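Local coordinates for oxidoreductase, Gfo/Idh/MocA family (Pseudomonas syringae pv. tomato, PDB 3DTY), which probably catalyses a nicotinamide-nucleotide-dependent redox reaction, on a substrate that is not established, and binds magnesium, at residues G27-C32 with E328-A333; C114-C119 with V141-A146; Q87-A92 with L110-E115. All coordinates share one frame; numbering follows the deposited sequence.

Contact 1 of 3, residues G27-C32 with E328-A333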
ATOM      1  N   GLY A  27      16.277 -24.977  13.468  1.00 15.45           N
ATOM      2  CA  GLY A  27      16.307 -26.350  12.994  1.00 13.41           C
ATOM      3  C   GLY A  27      15.098 -26.698  12.142  1.00 13.41           C
ATOM      4  O   GLY A  27      15.199 -27.476  11.194  1.00 12.54           O
ATOM      5  N   TYR A  28      13.948 -26.115  12.467  1.00 11.02           N
ATOM      6  CA  TYR A  28      12.735 -26.412  11.722  1.00  9.99           C
ATOM      7  C   TYR A  28      12.794 -25.998  10.248  1.00  8.26           C
ATOM      8  O   TYR A  28      12.561 -26.823   9.369  1.00  9.00           O
ATOM      9  CB  TYR A  28      11.519 -25.768  12.397  1.00 10.63           C
ATOM     10  CG  TYR A  28      10.192 -26.229  11.825  1.00 11.53           C
ATOM     11  CD1 TYR A  28       9.804 -27.574  11.893  1.00 11.06           C
ATOM     12  CD2 TYR A  28       9.323 -25.325  11.211  1.00 10.02           C
ATOM     13  CE1 TYR A  28       8.581 -28.004  11.359  1.00  9.22           C
ATOM     14  CE2 TYR A  28       8.095 -25.747  10.677  1.00 10.24           C
ATOM     15  CZ  TYR A  28       7.734 -27.082  10.754  1.00  9.63           C
ATOM     16  OH  TYR A  28       6.535 -27.494  10.208  1.00 10.69           O
ATOM     17  N   ILE A  29      13.109 -24.738   9.961  1.00  8.35           N
ATOM     18  CA  ILE A  29      13.151 -24.326   8.559  1.00  8.69           C
ATOM     19  C   ILE A  29      14.205 -25.115   7.770  1.00  8.50           C
ATOM     20  O   ILE A  29      14.006 -25.410   6.592  1.00  7.93           O
ATOM     21  CB  ILE A  29      13.375 -22.793   8.404  1.00 10.06           C
ATOM     22  CG1 ILE A  29      13.146 -22.387   6.941  1.00 10.61           C
ATOM     23  CG2 ILE A  29      14.776 -22.400   8.864  1.00 12.25           C
ATOM     24  CD1 ILE A  29      13.107 -20.865   6.701  1.00 10.41           C
ATOM     25  N   HIS A  30      15.317 -25.472   8.411  1.00  8.92           N
ATOM     26  CA  HIS A  30      16.344 -26.262   7.732  1.00  8.77           C
ATOM     27  C   HIS A  30      15.761 -27.619   7.322  1.00  9.86           C
ATOM     28  O   HIS A  30      15.940 -28.066   6.187  1.00  8.80           O
ATOM     29  CB  HIS A  30      17.566 -26.481   8.644  1.00  9.60           C
ATOM     30  CG  HIS A  30      18.580 -25.379   8.580  1.00 11.24           C
ATOM     31  ND1 HIS A  30      19.601 -25.357   7.651  1.00 10.87           N
ATOM     32  CD2 HIS A  30      18.712 -24.244   9.306  1.00 10.20           C
ATOM     33  CE1 HIS A  30      20.313 -24.256   7.807  1.00 10.44           C
ATOM     34  NE2 HIS A  30      19.794 -23.561   8.806  1.00 11.74           N
ATOM     35  N   ARG A  31      15.059 -28.275   8.245  1.00 10.22           N
ATOM     36  CA  ARG A  31      14.474 -29.580   7.951  1.00 10.46           C
ATOM     37  C   ARG A  31      13.381 -29.507   6.889  1.00 10.51           C
ATOM     38  O   ARG A  31      13.365 -30.304   5.948  1.00 10.82           O
ATOM     39  CB  ARG A  31      13.917 -30.225   9.227  1.00 11.87           C
ATOM     40  CG  ARG A  31      14.987 -30.625  10.237  1.00 15.69           C
ATOM     41  CD  ARG A  31      14.451 -31.650  11.226  1.00 18.47           C
ATOM     42  NE  ARG A  31      13.339 -31.141  12.019  1.00 21.56           N
ATOM     43  CZ  ARG A  31      13.455 -30.186  12.935  1.00 22.43           C
ATOM     44  NH1 ARG A  31      14.638 -29.632  13.176  1.00 23.76           N
ATOM     45  NH2 ARG A  31      12.385 -29.783  13.609  1.00 22.51           N
ATOM     46  N   CYS A  32      12.465 -28.559   7.044  1.00  8.69           N
ATOM     47  CA  CYS A  32      11.386 -28.396   6.081  1.00  9.98           C
ATOM     48  C   CYS A  32      11.955 -28.181   4.685  1.00  9.98           C
ATOM     49  O   CYS A  32      11.480 -28.756   3.712  1.00 10.63           O
ATOM     50  CB  CYS A  32      10.519 -27.186   6.440  1.00  8.22           C
ATOM     51  SG  CYS A  32       9.547 -27.339   7.963  1.00 12.51           S
ATOM     52  N   GLU A 328       3.343 -17.389  -1.870  1.00  9.59           N
ATOM     53  CA  GLU A 328       4.353 -18.341  -1.427  1.00  8.14           C
ATOM     54  C   GLU A 328       5.093 -17.584  -0.332  1.00  8.33           C
ATOM     55  O   GLU A 328       4.964 -16.358  -0.241  1.00  6.41           O
ATOM     56  CB  GLU A 328       5.298 -18.729  -2.568  1.00  7.60           C
ATOM     57  CG  GLU A 328       4.785 -19.918  -3.367  1.00  6.28           C
ATOM     58  CD  GLU A 328       5.769 -20.425  -4.404  1.00  9.61           C
ATOM     59  OE1 GLU A 328       6.968 -20.089  -4.322  1.00  9.24           O
ATOM     60  OE2 GLU A 328       5.344 -21.179  -5.300  1.00  8.12           O
ATOM     61  N   GLY A 329       5.845 -18.299   0.502  1.00  8.17           N
ATOM     62  CA  GLY A 329       6.549 -17.640   1.590  1.00  7.39           C
ATOM     63  C   GLY A 329       8.000 -18.040   1.757  1.00  7.24           C
ATOM     64  O   GLY A 329       8.555 -18.729   0.908  1.00  9.06           O
ATOM     65  N   LEU A 330       8.614 -17.621   2.860  1.00  6.70           N
ATOM     66  CA  LEU A 330      10.026 -17.917   3.093  1.00  7.35           C
ATOM     67  C   LEU A 330      10.390 -19.405   3.079  1.00  6.57           C
ATOM     68  O   LEU A 330      11.522 -19.749   2.738  1.00  6.67           O
ATOM     69  CB  LEU A 330      10.500 -17.281   4.407  1.00  7.65           C
ATOM     70  CG  LEU A 330      12.000 -17.375   4.710  1.00  8.21           C
ATOM     71  CD1 LEU A 330      12.801 -16.708   3.590  1.00  8.41           C
ATOM     72  CD2 LEU A 330      12.295 -16.709   6.038  1.00 10.01           C
ATOM     73  N   PHE A 331       9.451 -20.277   3.448  1.00  5.44           N
ATOM     74  CA  PHE A 331       9.722 -21.716   3.437  1.00  6.12           C
ATOM     75  C   PHE A 331       9.972 -22.207   2.006  1.00  5.93           C
ATOM     76  O   PHE A 331      10.815 -23.078   1.780  1.00  6.49           O
ATOM     77  CB  PHE A 331       8.563 -22.499   4.074  1.00  6.65           C
ATOM     78  CG  PHE A 331       8.609 -22.540   5.586  1.00  8.32           C
ATOM     79  CD1 PHE A 331       9.483 -23.404   6.250  1.00  8.49           C
ATOM     80  CD2 PHE A 331       7.785 -21.714   6.343  1.00  7.56           C
ATOM     81  CE1 PHE A 331       9.534 -23.442   7.646  1.00  8.99           C
ATOM     82  CE2 PHE A 331       7.828 -21.744   7.744  1.00 10.44           C
ATOM     83  CZ  PHE A 331       8.703 -22.610   8.395  1.00  9.09           C
ATOM     84  N   GLU A 332       9.243 -21.653   1.042  1.00  6.39           N
ATOM     85  CA  GLU A 332       9.450 -22.037  -0.347  1.00  6.70           C
ATOM     86  C   GLU A 332      10.825 -21.549  -0.772  1.00  7.94           C
ATOM     87  O   GLU A 332      11.578 -22.284  -1.410  1.00 10.18           O
ATOM     88  CB  GLU A 332       8.390 -21.427  -1.273  1.00  6.13           C
ATOM     89  CG  GLU A 332       7.055 -22.166  -1.278  1.00  4.73           C
ATOM     90  CD  GLU A 332       6.370 -22.113   0.069  1.00  7.12           C
ATOM     91  OE1 GLU A 332       6.082 -20.993   0.546  1.00  6.71           O
ATOM     92  OE2 GLU A 332       6.126 -23.196   0.652  1.00  7.21           O
ATOM     93  N   ALA A 333      11.154 -20.308  -0.418  1.00  7.37           N
ATOM     94  CA  ALA A 333      12.454 -19.759  -0.779  1.00  6.52           C
ATOM     95  C   ALA A 333      13.579 -20.648  -0.242  1.00  6.46           C
ATOM     96  O   ALA A 333      14.541 -20.930  -0.952  1.00  6.53           O
ATOM     97  CB  ALA A 333      12.597 -18.349  -0.247  1.00  4.59           C
TER
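Y28 is the first residue of helix 27-35 to meet F331. CG of Y28 stands anti to its backbone N (chi1 -170°), and this sends the phenol ring out along the helix flank until its CE2 lies 3.9 Å from F331 CZ. The two ring planes are inclined at 79° with centroids 5.9 Å apart, an oblique meeting that is neither a stack nor a true T. A tyrosine suits the place because its ring gives carbon to F331 while its OH carries on to D37 of the second subunit, to which it is hydrogen-bonded.

One residue on, I29 sits at the closest approach of the two backbones. Its CG1 comes within 3.8 Å of F331 CE1, and its extended chain carries CD1 on to 4.2 Å from L330 CG. A branched aliphatic, whose longer arm reaches beyond the ring, can thus serve two neighbours of the opposite helix at once. H30 turns from this contact to Y338 and E115, which it reaches through its two ring nitrogens.

C32, a turn after Y28, completes the surround: its SG is 3.9 Å from F331 CE1 and meets the phenyl obliquely, a cysteine sulfur-aromatic contact. The same sulfur stands over one face of the Y28 ring, toward its rim.

F331 lies in the first turn of helix 330-349. G329 is the N-cap, and its N donates to E332 OE1 at 2.7 Å, almost straight at 167°, the backbone-to-side-chain half of a capping box; the glycine has no side chain to return the bond. R36 of the second subunit makes a cation-pi contact with F331. The arrangement is helix-to-helix apolar packing, joining an early helix of the Rossmann domain to a late helix of the chain at a subunit interface.

Contact 2 of 3, residues C114-C119 with V141-A146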
ATOM      1  N   CYS A 114      26.141 -24.296   5.815  1.00 11.02           N
ATOM      2  CA  CYS A 114      26.348 -23.610   7.078  1.00 10.46           C
ATOM      3  C   CYS A 114      25.428 -22.423   7.273  1.00 10.35           C
ATOM      4  O   CYS A 114      25.233 -21.612   6.365  1.00  9.22           O
ATOM      5  CB  CYS A 114      27.806 -23.150   7.186  1.00 12.00           C
ATOM      6  SG  CYS A 114      28.289 -22.556   8.838  1.00 14.91           S
ATOM      7  N   GLU A 115      24.849 -22.339   8.463  1.00 11.46           N
ATOM      8  CA  GLU A 115      23.971 -21.236   8.805  1.00 12.30           C
ATOM      9  C   GLU A 115      24.915 -20.045   8.841  1.00 12.46           C
ATOM     10  O   GLU A 115      26.008 -20.144   9.400  1.00 12.40           O
ATOM     11  CB  GLU A 115      23.354 -21.466  10.189  1.00 12.63           C
ATOM     12  CG  GLU A 115      22.478 -20.330  10.712  1.00 15.57           C
ATOM     13  CD  GLU A 115      21.231 -20.101   9.867  1.00 16.98           C
ATOM     14  OE1 GLU A 115      20.721 -21.079   9.287  1.00 17.27           O
ATOM     15  OE2 GLU A 115      20.745 -18.950   9.798  1.00 18.13           O
ATOM     16  N   LYS A 116      24.537 -18.933   8.222  1.00 14.09           N
ATOM     17  CA  LYS A 116      25.430 -17.790   8.261  1.00 16.41           C
ATOM     18  C   LYS A 116      25.540 -17.319   9.707  1.00 17.06           C
ATOM     19  O   LYS A 116      24.649 -17.561  10.519  1.00 15.75           O
ATOM     20  CB  LYS A 116      24.940 -16.660   7.334  1.00 17.79           C
ATOM     21  CG  LYS A 116      23.441 -16.592   7.110  1.00 20.36           C
ATOM     22  CD  LYS A 116      22.729 -15.893   8.246  1.00 22.75           C
ATOM     23  CE  LYS A 116      23.092 -14.414   8.285  1.00 24.68           C
ATOM     24  NZ  LYS A 116      22.430 -13.743   9.427  1.00 24.53           N
ATOM     25  N   PRO A 117      26.678 -16.707  10.063  1.00 17.89           N
ATOM     26  CA  PRO A 117      27.776 -16.474   9.126  1.00 17.33           C
ATOM     27  C   PRO A 117      28.640 -17.722   9.003  1.00 16.30           C
ATOM     28  O   PRO A 117      28.537 -18.645   9.809  1.00 16.40           O
ATOM     29  CB  PRO A 117      28.526 -15.321   9.766  1.00 18.55           C
ATOM     30  CG  PRO A 117      28.434 -15.674  11.219  1.00 17.77           C
ATOM     31  CD  PRO A 117      26.971 -16.091  11.371  1.00 18.00           C
ATOM     32  N   LEU A 118      29.490 -17.742   7.985  1.00 16.48           N
ATOM     33  CA  LEU A 118      30.385 -18.863   7.754  1.00 16.10           C
ATOM     34  C   LEU A 118      31.400 -18.949   8.891  1.00 16.02           C
ATOM     35  O   LEU A 118      31.758 -20.032   9.350  1.00 16.08           O
ATOM     36  CB  LEU A 118      31.117 -18.666   6.434  1.00 17.73           C
ATOM     37  CG  LEU A 118      32.111 -19.763   6.083  1.00 19.15           C
ATOM     38  CD1 LEU A 118      31.374 -21.080   5.896  1.00 19.25           C
ATOM     39  CD2 LEU A 118      32.855 -19.372   4.820  1.00 21.31           C
ATOM     40  N   CYS A 119      31.864 -17.786   9.332  1.00 14.28           N
ATOM     41  CA  CYS A 119      32.834 -17.688  10.411  1.00 13.18           C
ATOM     42  C   CYS A 119      32.979 -16.211  10.771  1.00 12.82           C
ATOM     43  O   CYS A 119      32.193 -15.380  10.303  1.00 11.78           O
ATOM     44  CB  CYS A 119      34.176 -18.292   9.974  1.00 13.29           C
ATOM     45  SG  CYS A 119      34.773 -17.714   8.362  1.00 14.28           S
ATOM     46  N   VAL A 141      25.856 -21.410   2.194  1.00 11.29           N
ATOM     47  CA  VAL A 141      25.577 -20.537   3.327  1.00 10.21           C
ATOM     48  C   VAL A 141      24.121 -20.108   3.162  1.00 10.37           C
ATOM     49  O   VAL A 141      23.684 -19.790   2.055  1.00 10.59           O
ATOM     50  CB  VAL A 141      26.491 -19.305   3.320  1.00 11.78           C
ATOM     51  CG1 VAL A 141      26.220 -18.453   4.555  1.00 11.86           C
ATOM     52  CG2 VAL A 141      27.955 -19.747   3.277  1.00 10.25           C
ATOM     53  N   THR A 142      23.386 -20.085   4.269  1.00  9.00           N
ATOM     54  CA  THR A 142      21.961 -19.778   4.251  1.00 10.20           C
ATOM     55  C   THR A 142      21.432 -18.356   4.087  1.00 10.85           C
ATOM     56  O   THR A 142      20.789 -17.818   4.990  1.00 11.52           O
ATOM     57  CB  THR A 142      21.287 -20.395   5.487  1.00 11.10           C
ATOM     58  OG1 THR A 142      21.915 -19.899   6.677  1.00 12.24           O
ATOM     59  CG2 THR A 142      21.427 -21.911   5.443  1.00 10.57           C
ATOM     60  N   TYR A 143      21.700 -17.754   2.934  1.00 11.33           N
ATOM     61  CA  TYR A 143      21.181 -16.424   2.624  1.00 11.67           C
ATOM     62  C   TYR A 143      19.907 -16.799   1.859  1.00 10.56           C
ATOM     63  O   TYR A 143      19.787 -16.573   0.658  1.00 13.03           O
ATOM     64  CB  TYR A 143      22.158 -15.649   1.728  1.00 11.94           C
ATOM     65  CG  TYR A 143      23.460 -15.254   2.406  1.00 14.96           C
ATOM     66  CD1 TYR A 143      23.462 -14.456   3.551  1.00 15.48           C
ATOM     67  CD2 TYR A 143      24.692 -15.675   1.900  1.00 15.60           C
ATOM     68  CE1 TYR A 143      24.655 -14.089   4.179  1.00 16.49           C
ATOM     69  CE2 TYR A 143      25.895 -15.308   2.519  1.00 16.47           C
ATOM     70  CZ  TYR A 143      25.866 -14.518   3.657  1.00 16.69           C
ATOM     71  OH  TYR A 143      27.044 -14.161   4.281  1.00 19.88           O
ATOM     72  N   GLY A 144      18.978 -17.409   2.591  1.00  9.22           N
ATOM     73  CA  GLY A 144      17.734 -17.908   2.031  1.00  8.12           C
ATOM     74  C   GLY A 144      16.736 -16.988   1.367  1.00  9.36           C
ATOM     75  O   GLY A 144      15.823 -17.475   0.703  1.00  9.54           O
ATOM     76  N   TYR A 145      16.871 -15.678   1.548  1.00  8.50           N
ATOM     77  CA  TYR A 145      15.938 -14.754   0.915  1.00  8.82           C
ATOM     78  C   TYR A 145      16.154 -14.802  -0.591  1.00  7.62           C
ATOM     79  O   TYR A 145      15.251 -14.496  -1.370  1.00  7.68           O
ATOM     80  CB  TYR A 145      16.146 -13.344   1.465  1.00  7.74           C
ATOM     81  CG  TYR A 145      15.783 -13.248   2.935  1.00  9.08           C
ATOM     82  CD1 TYR A 145      14.449 -13.261   3.340  1.00  7.38           C
ATOM     83  CD2 TYR A 145      16.772 -13.214   3.921  1.00  6.93           C
ATOM     84  CE1 TYR A 145      14.105 -13.247   4.676  1.00  6.72           C
ATOM     85  CE2 TYR A 145      16.439 -13.203   5.269  1.00  6.88           C
ATOM     86  CZ  TYR A 145      15.103 -13.220   5.635  1.00  7.32           C
ATOM     87  OH  TYR A 145      14.757 -13.218   6.954  1.00  9.22           O
ATOM     88  N   ALA A 146      17.355 -15.211  -0.989  1.00  6.38           N
ATOM     89  CA  ALA A 146      17.708 -15.334  -2.401  1.00  6.81           C
ATOM     90  C   ALA A 146      16.915 -16.465  -3.065  1.00  7.24           C
ATOM     91  O   ALA A 146      16.968 -16.648  -4.284  1.00  8.95           O
ATOM     92  CB  ALA A 146      19.202 -15.590  -2.539  1.00  7.32           C
TER
HETATM   93  O   HOH W   1      19.976 -17.689   7.691  1.00 15.95           O
HETATM   94  O   HOH W   2      29.281 -15.815   5.361  1.00 16.34           O
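C114 and V141 form a single parallel bridge, closed by T142 N donating to C114 O at 3.2 Å, after which the chains leave the sheet and the second runs through inverse gamma turns centred on T142 and Y143. T142 carries the polar part of the contact. Its OG1 lies between backbone N and carbonyl carbon (chi1 57°), where it accepts K116 N at 3.2 Å and gives a weak, 3.1 Å bond to E115 OE1. A small hydroxyl that can both accept and donate suits this double duty. E115 OE1 is also hydrogen-bonded to H30 NE2, while OE2 is joined to T142 O by a bridging water.

K116 supplies the apolar side. Its CB packs 3.5 Å from V141 CG1, and CG comes to 4.0 Å from Y143 CE1; the bent chain then leads NZ away to the carbonyl oxygen of D206. A second water links L118 N with Y143 OH. The E115-K116-P117 sequence, with a cis peptide before the proline, matches the Glu-Lys-Pro signature of Gfo/Idh/MocA enzymes, which lies at the C-terminal edge of the Rossmann sheet near the expected active-site cleft.

Contact 3 of 3, residues Q87-A92 with L110-E115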
ATOM      1  N   GLN A  87      26.377 -37.833   3.417  1.00 12.84           N
ATOM      2  CA  GLN A  87      27.073 -37.217   2.294  1.00 13.04           C
ATOM      3  C   GLN A  87      27.162 -35.715   2.518  1.00 12.70           C
ATOM      4  O   GLN A  87      28.030 -35.040   1.963  1.00 11.23           O
ATOM      5  CB  GLN A  87      26.313 -37.475   0.992  1.00 13.91           C
ATOM      6  CG  GLN A  87      26.326 -38.915   0.531  1.00 14.57           C
ATOM      7  CD  GLN A  87      25.281 -39.181  -0.529  1.00 14.95           C
ATOM      8  OE1 GLN A  87      24.088 -39.252  -0.238  1.00 15.19           O
ATOM      9  NE2 GLN A  87      25.722 -39.320  -1.770  1.00 19.07           N
ATOM     10  N   ALA A  88      26.255 -35.198   3.340  1.00 11.91           N
ATOM     11  CA  ALA A  88      26.211 -33.770   3.614  1.00 11.02           C
ATOM     12  C   ALA A  88      25.757 -33.461   5.037  1.00 10.80           C
ATOM     13  O   ALA A  88      25.095 -34.276   5.683  1.00  9.87           O
ATOM     14  CB  ALA A  88      25.282 -33.097   2.617  1.00 10.18           C
ATOM     15  N   VAL A  89      26.114 -32.276   5.520  1.00 10.30           N
ATOM     16  CA  VAL A  89      25.730 -31.871   6.867  1.00 10.27           C
ATOM     17  C   VAL A  89      25.391 -30.383   6.954  1.00 10.42           C
ATOM     18  O   VAL A  89      26.041 -29.544   6.326  1.00  9.70           O
ATOM     19  CB  VAL A  89      26.856 -32.189   7.891  1.00 10.14           C
ATOM     20  CG1 VAL A  89      28.134 -31.447   7.518  1.00 10.22           C
ATOM     21  CG2 VAL A  89      26.421 -31.804   9.287  1.00  9.98           C
ATOM     22  N   SER A  90      24.351 -30.071   7.719  1.00  9.27           N
ATOM     23  CA  SER A  90      23.934 -28.690   7.922  1.00  9.62           C
ATOM     24  C   SER A  90      24.270 -28.336   9.363  1.00 10.64           C
ATOM     25  O   SER A  90      23.894 -29.048  10.290  1.00 10.62           O
ATOM     26  CB  SER A  90      22.435 -28.539   7.667  1.00  7.99           C
ATOM     27  OG  SER A  90      22.153 -28.652   6.281  1.00  6.48           O
ATOM     28  N   ILE A  91      24.989 -27.234   9.530  1.00  9.01           N
ATOM     29  CA  ILE A  91      25.434 -26.767  10.836  1.00 11.32           C
ATOM     30  C   ILE A  91      24.501 -25.665  11.325  1.00 11.56           C
ATOM     31  O   ILE A  91      24.388 -24.620  10.694  1.00 12.48           O
ATOM     32  CB  ILE A  91      26.888 -26.215  10.734  1.00 11.57           C
ATOM     33  CG1 ILE A  91      27.800 -27.269  10.098  1.00 12.61           C
ATOM     34  CG2 ILE A  91      27.415 -25.832  12.107  1.00 13.78           C
ATOM     35  CD1 ILE A  91      29.159 -26.736   9.686  1.00 13.09           C
ATOM     36  N   ALA A  92      23.833 -25.900  12.447  1.00 12.19           N
ATOM     37  CA  ALA A  92      22.912 -24.911  12.982  1.00 14.16           C
ATOM     38  C   ALA A  92      23.230 -24.559  14.431  1.00 15.26           C
ATOM     39  O   ALA A  92      22.367 -24.115  15.179  1.00 16.50           O
ATOM     40  CB  ALA A  92      21.476 -25.410  12.858  1.00 14.22           C
ATOM     41  N   LEU A 110      32.802 -34.095   3.607  1.00 11.23           N
ATOM     42  CA  LEU A 110      31.370 -33.836   3.602  1.00  9.16           C
ATOM     43  C   LEU A 110      30.994 -32.496   2.984  1.00  8.49           C
ATOM     44  O   LEU A 110      31.670 -31.491   3.219  1.00  7.12           O
ATOM     45  CB  LEU A 110      30.833 -33.873   5.032  1.00 11.90           C
ATOM     46  CG  LEU A 110      31.043 -35.152   5.848  1.00 15.23           C
ATOM     47  CD1 LEU A 110      30.506 -34.930   7.256  1.00 14.35           C
ATOM     48  CD2 LEU A 110      30.334 -36.330   5.171  1.00 14.86           C
ATOM     49  N   HIS A 111      29.933 -32.483   2.179  1.00  7.66           N
ATOM     50  CA  HIS A 111      29.456 -31.220   1.620  1.00  9.69           C
ATOM     51  C   HIS A 111      28.813 -30.539   2.820  1.00  8.88           C
ATOM     52  O   HIS A 111      28.169 -31.196   3.641  1.00  9.85           O
ATOM     53  CB  HIS A 111      28.378 -31.412   0.550  1.00 10.27           C
ATOM     54  CG  HIS A 111      28.888 -31.973  -0.737  1.00 12.03           C
ATOM     55  ND1 HIS A 111      28.673 -33.282  -1.113  1.00 13.67           N
ATOM     56  CD2 HIS A 111      29.595 -31.404  -1.742  1.00 12.11           C
ATOM     57  CE1 HIS A 111      29.227 -33.496  -2.294  1.00 12.24           C
ATOM     58  NE2 HIS A 111      29.792 -32.372  -2.699  1.00 14.64           N
ATOM     59  N   VAL A 112      28.976 -29.228   2.910  1.00  8.93           N
ATOM     60  CA  VAL A 112      28.428 -28.471   4.027  1.00  9.12           C
ATOM     61  C   VAL A 112      27.423 -27.389   3.654  1.00  8.95           C
ATOM     62  O   VAL A 112      27.505 -26.764   2.598  1.00  9.10           O
ATOM     63  CB  VAL A 112      29.565 -27.778   4.822  1.00  9.13           C
ATOM     64  CG1 VAL A 112      29.001 -27.046   6.037  1.00 12.24           C
ATOM     65  CG2 VAL A 112      30.592 -28.803   5.250  1.00  8.32           C
ATOM     66  N   VAL A 113      26.454 -27.197   4.536  1.00  9.63           N
ATOM     67  CA  VAL A 113      25.473 -26.135   4.392  1.00 11.14           C
ATOM     68  C   VAL A 113      25.581 -25.498   5.767  1.00 10.42           C
ATOM     69  O   VAL A 113      25.205 -26.104   6.763  1.00 10.60           O
ATOM     70  CB  VAL A 113      24.054 -26.656   4.163  1.00 10.79           C
ATOM     71  CG1 VAL A 113      23.069 -25.501   4.250  1.00 11.86           C
ATOM     72  CG2 VAL A 113      23.960 -27.311   2.794  1.00 12.35           C
ATOM     73  N   CYS A 114      26.141 -24.296   5.815  1.00 11.02           N
ATOM     74  CA  CYS A 114      26.348 -23.610   7.078  1.00 10.46           C
ATOM     75  C   CYS A 114      25.428 -22.423   7.273  1.00 10.35           C
ATOM     76  O   CYS A 114      25.233 -21.612   6.365  1.00  9.22           O
ATOM     77  CB  CYS A 114      27.806 -23.150   7.186  1.00 12.00           C
ATOM     78  SG  CYS A 114      28.289 -22.556   8.838  1.00 14.91           S
ATOM     79  N   GLU A 115      24.849 -22.339   8.463  1.00 11.46           N
ATOM     80  CA  GLU A 115      23.971 -21.236   8.805  1.00 12.30           C
ATOM     81  C   GLU A 115      24.915 -20.045   8.841  1.00 12.46           C
ATOM     82  O   GLU A 115      26.008 -20.144   9.400  1.00 12.40           O
ATOM     83  CB  GLU A 115      23.354 -21.466  10.189  1.00 12.63           C
ATOM     84  CG  GLU A 115      22.478 -20.330  10.712  1.00 15.57           C
ATOM     85  CD  GLU A 115      21.231 -20.101   9.867  1.00 16.98           C
ATOM     86  OE1 GLU A 115      20.721 -21.079   9.287  1.00 17.27           O
ATOM     87  OE2 GLU A 115      20.745 -18.950   9.798  1.00 18.13           O
TER
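Q87 O accepts H111 N at 3.2 Å and so opens a regular parallel ladder. V89 uses both of its backbone groups on this side, its N donating to H111 O at 3.0 Å and its O accepting V113 N. I91 repeats the pattern two residues later: its N donates to V113 O and its O receives E115 N at 3.2 Å. The N-H groups of H111, V113 and E115 are thus satisfied by Q87, V89 and I91 respectively. V113 O carries a further, softer load, a CA-H...O contact from S90 CA at 3.1 Å. The intervening backbone groups turn outward: A88, S90 and A92 bond to R14, A16 and V18, on strand 13-17 and the residue after it, and C114 pairs with G140.

The side chains fall on two unlike faces. V89, I91, V112 and C114 share one face, and the last three touch helix 98-107. Here I91 CD1 reaches V112 CG1 at 3.7 Å, and V89 CG1, between backbone N and carbonyl carbon (chi1 60°), meets L110 CD1 at 4.2 Å. Beta-branched residues suit extended backbone and make this layer apolar. On the face of A88, S90, H111 and V113, toward helix 330-349, S90 OG rests 3.5 Å from V113 CB. That buried hydroxyl is paid for by Y338 OH and W15 NE1, both hydrogen-bonded to it; serine suits the place because its short side chain brings a hydroxyl to both partners. Q87 OE1 accepts R14 N.

Five main-chain bonds, supported by apolar contacts and a satisfied internal hydroxyl, imply that the union of these strands in their beta-alpha-beta unit is carried chiefly by the backbone.

Overall arrangement
Contact 3 and contact 2 are successive joints of one parallel sheet: both use C114 and E115, the first holding strand 88-92 to 111-114 and the second passing on to the end of strand 139-141. Both are buried, yet contact 3 relies on regular main-chain bonds, whereas contact 2, where the strands give way to loops, keeps one main-chain bridge and adds a hydroxyl, a carboxylate, bridging waters and lysine packing. Contact 1 is only partly buried, lies by the second subunit and consists of aromatic, aliphatic and sulfur packing between helices. H30, on its first helix, ties it to the others by reaching E115, and along the chain its long closure encloses both.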